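Local coordinates for ESAT-6/WXG100 secretion system protein (Streptococcus gallolyticus, PDB 7JQE) that is the EsaA subunit of the type VIIb secretion system, a membrane protein probably involved in exporting bacterial toxins, at residues Tyr361-Leu375 against Ile384-Ala396. Residues are numbered along the deposited sequence; the frame is centred on the assembly and turned at random.
With EDO (1,2-ethanediol), chain K; EDO (1,2-ethanediol), chain I; EDO (1,2-ethanediol), chain C.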
ATOM      1  N   TYR A 361      20.196 -51.612 -32.235  1.00 74.41           N
ATOM      2  CA  TYR A 361      20.589 -50.251 -32.556  1.00 73.36           C
ATOM      3  C   TYR A 361      20.617 -49.422 -31.280  1.00 77.51           C
ATOM      4  O   TYR A 361      19.841 -49.651 -30.349  1.00 73.52           O
ATOM      5  CB  TYR A 361      19.661 -49.609 -33.604  1.00 63.80           C
ATOM      6  CG  TYR A 361      18.212 -49.446 -33.196  1.00 75.38           C
ATOM      7  CD1 TYR A 361      17.808 -48.387 -32.383  1.00 71.96           C
ATOM      8  CD2 TYR A 361      17.241 -50.327 -33.656  1.00 67.62           C
ATOM      9  CE1 TYR A 361      16.479 -48.228 -32.023  1.00 61.65           C
ATOM     10  CE2 TYR A 361      15.911 -50.175 -33.304  1.00 61.56           C
ATOM     11  CZ  TYR A 361      15.535 -49.124 -32.490  1.00 72.35           C
ATOM     12  OH  TYR A 361      14.210 -48.978 -32.143  1.00 69.46           O
ATOM     13  N   THR A 362      21.540 -48.465 -31.246  1.00 79.79           N
ATOM     14  CA  THR A 362      21.791 -47.658 -30.058  1.00 73.49           C
ATOM     15  C   THR A 362      22.046 -46.227 -30.506  1.00 74.37           C
ATOM     16  O   THR A 362      23.039 -45.957 -31.189  1.00 78.93           O
ATOM     17  CB  THR A 362      22.981 -48.201 -29.263  1.00 72.56           C
ATOM     18  OG1 THR A 362      22.710 -49.547 -28.851  1.00 65.24           O
ATOM     19  CG2 THR A 362      23.242 -47.338 -28.035  1.00 69.94           C
ATOM     20  N   PHE A 363      21.153 -45.314 -30.134  1.00 67.34           N
ATOM     21  CA  PHE A 363      21.391 -43.902 -30.401  1.00 67.73           C
ATOM     22  C   PHE A 363      22.691 -43.464 -29.738  1.00 71.05           C
ATOM     23  O   PHE A 363      23.150 -44.064 -28.763  1.00 71.21           O
ATOM     24  CB  PHE A 363      20.218 -43.052 -29.904  1.00 58.55           C
ATOM     25  CG  PHE A 363      18.937 -43.296 -30.652  1.00 64.69           C
ATOM     26  CD1 PHE A 363      17.972 -44.149 -30.144  1.00 64.53           C
ATOM     27  CD2 PHE A 363      18.702 -42.682 -31.870  1.00 63.92           C
ATOM     28  CE1 PHE A 363      16.795 -44.383 -30.837  1.00 61.68           C
ATOM     29  CE2 PHE A 363      17.526 -42.912 -32.570  1.00 58.91           C
ATOM     30  CZ  PHE A 363      16.573 -43.764 -32.052  1.00 57.02           C
ATOM     31  N   ASP A 364      23.301 -42.413 -30.292  1.00 77.55           N
ATOM     32  CA  ASP A 364      24.602 -41.984 -29.786  1.00 87.20           C
ATOM     33  C   ASP A 364      24.491 -41.320 -28.418  1.00 80.58           C
ATOM     34  O   ASP A 364      25.449 -41.361 -27.636  1.00 75.49           O
ATOM     35  CB  ASP A 364      25.281 -41.047 -30.790  1.00101.98           C
ATOM     36  CG  ASP A 364      24.471 -39.791 -31.069  1.00116.31           C
ATOM     37  OD1 ASP A 364      23.415 -39.594 -30.429  1.00120.61           O
ATOM     38  OD2 ASP A 364      24.896 -38.996 -31.935  1.00121.87           O
ATOM     39  N   SER A 365      23.347 -40.714 -28.105  1.00 79.98           N
ATOM     40  CA  SER A 365      23.164 -40.072 -26.809  1.00 84.70           C
ATOM     41  C   SER A 365      21.676 -39.956 -26.513  1.00 77.90           C
ATOM     42  O   SER A 365      20.827 -40.152 -27.388  1.00 72.83           O
ATOM     43  CB  SER A 365      23.829 -38.691 -26.764  1.00 88.06           C
ATOM     44  OG  SER A 365      23.022 -37.711 -27.393  1.00 87.99           O
ATOM     45  N   LEU A 366      21.374 -39.637 -25.252  1.00 76.90           N
ATOM     46  CA  LEU A 366      20.020 -39.338 -24.800  1.00 73.22           C
ATOM     47  C   LEU A 366      19.830 -37.854 -24.500  1.00 70.78           C
ATOM     48  O   LEU A 366      18.923 -37.490 -23.745  1.00 75.42           O
ATOM     49  CB  LEU A 366      19.670 -40.168 -23.561  1.00 68.65           C
ATOM     50  CG  LEU A 366      19.407 -41.668 -23.713  1.00 68.36           C
ATOM     51  CD1 LEU A 366      19.095 -42.289 -22.358  1.00 57.90           C
ATOM     52  CD2 LEU A 366      18.275 -41.935 -24.695  1.00 67.52           C
ATOM     53  N   SER A 367      20.666 -36.992 -25.073  1.00 63.65           N
ATOM     54  CA  SER A 367      20.573 -35.567 -24.796  1.00 67.28           C
ATOM     55  C   SER A 367      19.263 -34.996 -25.333  1.00 68.50           C
ATOM     56  O   SER A 367      18.556 -35.622 -26.130  1.00 63.11           O
ATOM     57  CB  SER A 367      21.763 -34.824 -25.405  1.00 66.87           C
ATOM     58  OG  SER A 367      21.817 -35.013 -26.806  1.00 76.84           O
ATOM     59  N   VAL A 368      18.947 -33.779 -24.879  1.00 68.11           N
ATOM     60  CA  VAL A 368      17.687 -33.141 -25.244  1.00 55.36           C
ATOM     61  C   VAL A 368      17.648 -32.881 -26.744  1.00 64.17           C
ATOM     62  O   VAL A 368      18.632 -32.432 -27.346  1.00 65.15           O
ATOM     63  CB  VAL A 368      17.500 -31.838 -24.447  1.00 67.95           C
ATOM     64  CG1 VAL A 368      16.185 -31.160 -24.823  1.00 48.25           C
ATOM     65  CG2 VAL A 368      17.550 -32.119 -22.950  1.00 61.67           C
ATOM     66  N   GLY A 369      16.505 -33.165 -27.354  1.00 63.86           N
ATOM     67  CA  GLY A 369      16.318 -33.009 -28.782  1.00 61.77           C
ATOM     68  C   GLY A 369      15.926 -34.315 -29.449  1.00 68.00           C
ATOM     69  O   GLY A 369      15.731 -35.346 -28.808  1.00 63.57           O
ATOM     70  N   THR A 370      15.812 -34.247 -30.774  1.00 71.65           N
ATOM     71  CA  THR A 370      15.408 -35.391 -31.583  1.00 74.26           C
ATOM     72  C   THR A 370      16.641 -36.144 -32.058  1.00 78.07           C
ATOM     73  O   THR A 370      17.599 -35.534 -32.544  1.00 86.70           O
ATOM     74  CB  THR A 370      14.572 -34.950 -32.786  1.00 73.61           C
ATOM     75  OG1 THR A 370      13.370 -34.319 -32.332  1.00 82.82           O
ATOM     76  CG2 THR A 370      14.205 -36.146 -33.639  1.00 73.39           C
ATOM     77  N   HIS A 371      16.614 -37.466 -31.915  1.00 71.56           N
ATOM     78  CA  HIS A 371      17.693 -38.332 -32.369  1.00 64.65           C
ATOM     79  C   HIS A 371      17.156 -39.291 -33.418  1.00 68.98           C
ATOM     80  O   HIS A 371      16.072 -39.862 -33.252  1.00 64.41           O
ATOM     81  CB  HIS A 371      18.305 -39.109 -31.201  1.00 65.01           C
ATOM     82  CG  HIS A 371      18.920 -38.234 -30.156  1.00 69.30           C
ATOM     83  ND1 HIS A 371      20.259 -37.909 -30.150  1.00 73.30           N
ATOM     84  CD2 HIS A 371      18.377 -37.605 -29.086  1.00 66.72           C
ATOM     85  CE1 HIS A 371      20.516 -37.122 -29.121  1.00 68.48           C
ATOM     86  NE2 HIS A 371      19.391 -36.922 -28.459  1.00 66.25           N
ATOM     87  N   THR A 372      17.919 -39.464 -34.499  1.00 72.27           N
ATOM     88  CA  THR A 372      17.510 -40.309 -35.615  1.00 67.38           C
ATOM     89  C   THR A 372      18.666 -41.193 -36.053  1.00 65.90           C
ATOM     90  O   THR A 372      19.775 -40.703 -36.287  1.00 63.71           O
ATOM     91  CB  THR A 372      17.021 -39.473 -36.805  1.00 71.26           C
ATOM     92  OG1 THR A 372      15.727 -38.932 -36.514  1.00 82.83           O
ATOM     93  CG2 THR A 372      16.930 -40.335 -38.051  1.00 79.21           C
ATOM     94  N   ILE A 373      18.398 -42.490 -36.168  1.00 66.14           N
ATOM     95  CA  ILE A 373      19.331 -43.453 -36.741  1.00 67.76           C
ATOM     96  C   ILE A 373      18.849 -43.800 -38.140  1.00 70.73           C
ATOM     97  O   ILE A 373      17.654 -44.048 -38.345  1.00 73.35           O
ATOM     98  CB  ILE A 373      19.433 -44.720 -35.875  1.00 67.38           C
ATOM     99  CG1 ILE A 373      20.140 -44.428 -34.552  1.00 69.28           C
ATOM    100  CG2 ILE A 373      20.145 -45.827 -36.635  1.00 73.60           C
ATOM    101  CD1 ILE A 373      20.280 -45.650 -33.665  1.00 68.23           C
ATOM    102  N   THR A 374      19.771 -43.817 -39.102  1.00 73.30           N
ATOM    103  CA  THR A 374      19.478 -44.270 -40.456  1.00 74.84           C
ATOM    104  C   THR A 374      20.519 -45.288 -40.891  1.00 74.82           C
ATOM    105  O   THR A 374      21.712 -45.131 -40.614  1.00 79.06           O
ATOM    106  CB  THR A 374      19.454 -43.115 -41.471  1.00 77.37           C
ATOM    107  OG1 THR A 374      20.755 -42.521 -41.563  1.00 86.04           O
ATOM    108  CG2 THR A 374      18.441 -42.062 -41.067  1.00 67.85           C
ATOM    109  N   LEU A 375      20.062 -46.331 -41.577  1.00 84.46           N
ATOM    110  CA  LEU A 375      20.959 -47.331 -42.137  1.00 80.23           C
ATOM    111  C   LEU A 375      20.330 -47.919 -43.388  1.00 77.63           C
ATOM    112  O   LEU A 375      19.177 -47.633 -43.727  1.00 74.06           O
ATOM    113  CB  LEU A 375      21.264 -48.449 -41.136  1.00 82.29           C
ATOM    114  CG  LEU A 375      20.050 -49.289 -40.731  1.00 80.85           C
ATOM    115  CD1 LEU A 375      20.386 -50.770 -40.728  1.00 69.22           C
ATOM    116  CD2 LEU A 375      19.543 -48.841 -39.363  1.00 66.44           C
ATOM    117  N   ILE A 384      17.131 -51.932 -48.422  1.00 74.64           N
ATOM    118  CA  ILE A 384      15.945 -51.372 -47.791  1.00 81.15           C
ATOM    119  C   ILE A 384      16.403 -50.306 -46.794  1.00 77.07           C
ATOM    120  O   ILE A 384      17.045 -50.637 -45.787  1.00 74.16           O
ATOM    121  CB  ILE A 384      15.106 -52.455 -47.104  1.00 86.65           C
ATOM    122  CG1 ILE A 384      14.875 -53.622 -48.075  1.00 90.25           C
ATOM    123  CG2 ILE A 384      13.794 -51.876 -46.600  1.00 71.08           C
ATOM    124  CD1 ILE A 384      13.555 -54.333 -47.886  1.00 93.83           C
ATOM    125  N   PRO A 385      16.110 -49.028 -47.034  1.00 79.22           N
ATOM    126  CA  PRO A 385      16.495 -47.997 -46.065  1.00 74.31           C
ATOM    127  C   PRO A 385      15.655 -48.107 -44.805  1.00 74.01           C
ATOM    128  O   PRO A 385      14.465 -48.424 -44.859  1.00 75.41           O
ATOM    129  CB  PRO A 385      16.211 -46.691 -46.813  1.00 70.29           C
ATOM    130  CG  PRO A 385      15.074 -47.036 -47.709  1.00 72.59           C
ATOM    131  CD  PRO A 385      15.327 -48.467 -48.150  1.00 80.45           C
HETATM  132  N   MSE A 386      16.282 -47.843 -43.664  1.00 78.96           N
HETATM  133  CA  MSE A 386      15.568 -47.890 -42.392  1.00 74.61           C
HETATM  134  C   MSE A 386      15.988 -46.763 -41.461  1.00 74.12           C
HETATM  135  O   MSE A 386      17.127 -46.298 -41.508  1.00 69.71           O
HETATM  136  CB  MSE A 386      15.783 -49.241 -41.720  1.00 80.09           C
HETATM  137  CG  MSE A 386      15.463 -50.398 -42.643  1.00 93.90           C
HETATM  138 SE   MSE A 386      15.074 -52.062 -41.718  1.00116.90          SE
HETATM  139  CE  MSE A 386      16.844 -52.478 -41.005  1.00113.18           C
ATOM    140  N   THR A 387      15.059 -46.333 -40.610  1.00 70.70           N
ATOM    141  CA  THR A 387      15.286 -45.194 -39.735  1.00 70.86           C
ATOM    142  C   THR A 387      14.495 -45.375 -38.449  1.00 69.03           C
ATOM    143  O   THR A 387      13.413 -45.967 -38.446  1.00 73.64           O
ATOM    144  CB  THR A 387      14.883 -43.882 -40.415  1.00 74.67           C
ATOM    145  OG1 THR A 387      15.078 -42.789 -39.509  1.00 78.61           O
ATOM    146  CG2 THR A 387      13.417 -43.932 -40.834  1.00 61.65           C
ATOM    147  N   TYR A 388      15.051 -44.858 -37.355  1.00 71.02           N
ATOM    148  CA  TYR A 388      14.386 -44.848 -36.060  1.00 67.62           C
ATOM    149  C   TYR A 388      14.673 -43.520 -35.382  1.00 64.84           C
ATOM    150  O   TYR A 388      15.749 -42.943 -35.551  1.00 71.18           O
ATOM    151  CB  TYR A 388      14.846 -46.013 -35.176  1.00 64.45           C
ATOM    152  CG  TYR A 388      14.770 -47.343 -35.880  1.00 71.99           C
ATOM    153  CD1 TYR A 388      13.562 -48.016 -35.999  1.00 73.41           C
ATOM    154  CD2 TYR A 388      15.900 -47.917 -36.446  1.00 75.35           C
ATOM    155  CE1 TYR A 388      13.483 -49.225 -36.653  1.00 74.71           C
ATOM    156  CE2 TYR A 388      15.831 -49.128 -37.102  1.00 74.71           C
ATOM    157  CZ  TYR A 388      14.619 -49.778 -37.201  1.00 72.86           C
ATOM    158  OH  TYR A 388      14.537 -50.981 -37.853  1.00 67.27           O
ATOM    159  N   THR A 389      13.700 -43.034 -34.617  1.00 70.55           N
ATOM    160  CA  THR A 389      13.796 -41.716 -34.005  1.00 62.03           C
ATOM    161  C   THR A 389      13.291 -41.769 -32.573  1.00 60.29           C
ATOM    162  O   THR A 389      12.369 -42.520 -32.249  1.00 56.97           O
ATOM    163  CB  THR A 389      12.995 -40.671 -34.789  1.00 57.91           C
ATOM    164  OG1 THR A 389      13.498 -40.587 -36.128  1.00 73.84           O
ATOM    165  CG2 THR A 389      13.118 -39.307 -34.126  1.00 66.12           C
ATOM    166  N   ILE A 390      13.916 -40.960 -31.717  1.00 59.39           N
ATOM    167  CA  ILE A 390      13.429 -40.727 -30.363  1.00 65.68           C
ATOM    168  C   ILE A 390      13.519 -39.236 -30.058  1.00 68.45           C
ATOM    169  O   ILE A 390      14.332 -38.506 -30.631  1.00 62.07           O
ATOM    170  CB  ILE A 390      14.196 -41.549 -29.303  1.00 61.56           C
ATOM    171  CG1 ILE A 390      15.695 -41.255 -29.371  1.00 60.77           C
ATOM    172  CG2 ILE A 390      13.917 -43.033 -29.483  1.00 58.94           C
ATOM    173  CD1 ILE A 390      16.443 -41.661 -28.118  1.00 60.55           C
ATOM    174  N   TYR A 391      12.670 -38.791 -29.142  1.00 66.69           N
ATOM    175  CA  TYR A 391      12.529 -37.378 -28.808  1.00 70.79           C
ATOM    176  C   TYR A 391      12.779 -37.224 -27.314  1.00 62.61           C
ATOM    177  O   TYR A 391      12.005 -37.733 -26.497  1.00 60.04           O
ATOM    178  CB  TYR A 391      11.140 -36.876 -29.196  1.00 79.39           C
ATOM    179  CG  TYR A 391      10.040 -37.828 -28.775  1.00104.36           C
ATOM    180  CD1 TYR A 391       9.379 -37.669 -27.559  1.00109.19           C
ATOM    181  CD2 TYR A 391       9.679 -38.902 -29.583  1.00113.00           C
ATOM    182  CE1 TYR A 391       8.379 -38.546 -27.165  1.00110.33           C
ATOM    183  CE2 TYR A 391       8.679 -39.785 -29.198  1.00115.32           C
ATOM    184  CZ  TYR A 391       8.034 -39.603 -27.988  1.00112.27           C
ATOM    185  OH  TYR A 391       7.042 -40.477 -27.600  1.00108.11           O
ATOM    186  N   VAL A 392      13.874 -36.562 -26.956  1.00 62.81           N
ATOM    187  CA  VAL A 392      14.156 -36.239 -25.563  1.00 65.09           C
ATOM    188  C   VAL A 392      13.669 -34.816 -25.326  1.00 67.79           C
ATOM    189  O   VAL A 392      14.287 -33.856 -25.793  1.00 69.06           O
ATOM    190  CB  VAL A 392      15.646 -36.377 -25.233  1.00 63.06           C
ATOM    191  CG1 VAL A 392      15.868 -36.167 -23.740  1.00 53.47           C
ATOM    192  CG2 VAL A 392      16.165 -37.737 -25.671  1.00 67.69           C
ATOM    193  N   THR A 393      12.551 -34.679 -24.623  1.00 66.57           N
ATOM    194  CA  THR A 393      11.967 -33.370 -24.380  1.00 64.30           C
ATOM    195  C   THR A 393      12.482 -32.790 -23.068  1.00 70.65           C
ATOM    196  O   THR A 393      12.886 -33.517 -22.156  1.00 61.81           O
ATOM    197  CB  THR A 393      10.440 -33.446 -24.352  1.00 64.59           C
ATOM    198  OG1 THR A 393      10.017 -34.122 -23.162  1.00 64.65           O
ATOM    199  CG2 THR A 393       9.924 -34.205 -25.568  1.00 71.96           C
ATOM    200  N   ASP A 394      12.461 -31.458 -22.990  1.00 74.46           N
ATOM    201  CA  ASP A 394      12.990 -30.715 -21.850  1.00 76.72           C
ATOM    202  C   ASP A 394      11.952 -29.760 -21.273  1.00 71.56           C
ATOM    203  O   ASP A 394      12.315 -28.786 -20.610  1.00 75.90           O
ATOM    204  CB  ASP A 394      14.240 -29.934 -22.265  1.00 82.35           C
ATOM    205  CG  ASP A 394      15.178 -29.679 -21.113  1.00 84.21           C
ATOM    206  OD1 ASP A 394      14.833 -30.053 -19.972  1.00 89.44           O
ATOM    207  OD2 ASP A 394      16.269 -29.116 -21.356  1.00 82.01           O
ATOM    208  N   THR A 395      10.668 -30.021 -21.511  1.00 60.20           N
ATOM    209  CA  THR A 395       9.612 -29.057 -21.246  1.00 53.96           C
ATOM    210  C   THR A 395       8.651 -29.513 -20.152  1.00 62.54           C
ATOM    211  O   THR A 395       7.554 -28.956 -20.028  1.00 58.26           O
ATOM    212  CB  THR A 395       8.840 -28.775 -22.533  1.00 58.59           C
ATOM    213  OG1 THR A 395       8.257 -29.994 -23.013  1.00 57.35           O
ATOM    214  CG2 THR A 395       9.772 -28.206 -23.595  1.00 43.32           C
ATOM    215  N   ALA A 396       9.036 -30.514 -19.355  1.00 54.11           N
ATOM    216  CA  ALA A 396       8.135 -31.018 -18.322  1.00 54.16           C
ATOM    217  C   ALA A 396       7.884 -29.964 -17.250  1.00 57.71           C
ATOM    218  O   ALA A 396       6.738 -29.726 -16.856  1.00 56.57           O
ATOM    219  CB  ALA A 396       8.709 -32.287 -17.698  1.00 50.10           C
TER
HETATM  220  C1  EDO K 710      22.114 -36.090 -32.410  1.00115.11           C
HETATM  221  O1  EDO K 710      22.283 -37.424 -32.903  1.00116.23           O
HETATM  222  C2  EDO K 710      23.446 -35.553 -31.896  1.00114.41           C
HETATM  223  O2  EDO K 710      23.898 -36.344 -30.789  1.00115.64           O
HETATM  224  C1  EDO I 708      10.495 -45.240 -34.209  1.00 82.17           C
HETATM  225  O1  EDO I 708      11.175 -44.858 -35.411  1.00 85.81           O
HETATM  226  C2  EDO I 708      11.516 -45.644 -33.150  1.00 85.98           C
HETATM  227  O2  EDO I 708      10.881 -45.699 -31.865  1.00 94.55           O
HETATM  228  C1  EDO C 702      14.221 -26.772 -18.466  1.00 67.25           C
HETATM  229  O1  EDO C 702      12.852 -26.951 -18.855  1.00 56.34           O
HETATM  230  C2  EDO C 702      14.709 -25.390 -18.892  1.00 78.83           C
HETATM  231  O2  EDO C 702      13.856 -24.377 -18.337  1.00 73.67           O
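Ile373 O is gripped twice from the neighbouring strand: Tyr388 N donates to it at 2.9 Å, within the carbonyl plane, while Thr387 OG1 reaches the same Ile373 O at 3.1 Å from above that plane. Thr387 can do so because its hydroxyl lies anti to the backbone N (chi1 178°). Strands 369-379 and 382-392 form an antiparallel beta hairpin, and paired backbone bonds at Gly369-Val392, His371-Ile390, Ile373-Tyr388 and Leu375-Met386 join them. One face of the hairpin carries threonines; there Thr372 OG1 and Thr389 OG1 share a hydrogen bond of 2.8 Å, and beside it the methyls Thr370 CG2 and Thr389 CG2 touch at 3.4 Å. The opposite face is mostly apolar and aromatic and is covered by Tyr361 and Phe363 of strand 355-363, in a second sheet, and by the loop that follows it. Tyr361 lies over Tyr388 in an offset stack, ring centroids 4.3 Å apart and planes at 7°, and Tyr361 OH is hydrogen-bonded to Asn269 ND2. Ile390 CG1 sits over the centre of the Phe363 ring, 3.6 Å from its centroid, while Ile373 CD1 lies against the opposite face, nearer its rim. Where the chain turns back into the hairpin, His371 NE2 donates to Ser367 O at 2.8 Å, with Ser365 O above the imidazole. Aromatic stacking and CH-pi contact thus join the two sheets in a beta-sandwich-like manner, whereas hydroxyls and main-chain bonds hold the hairpin itself together.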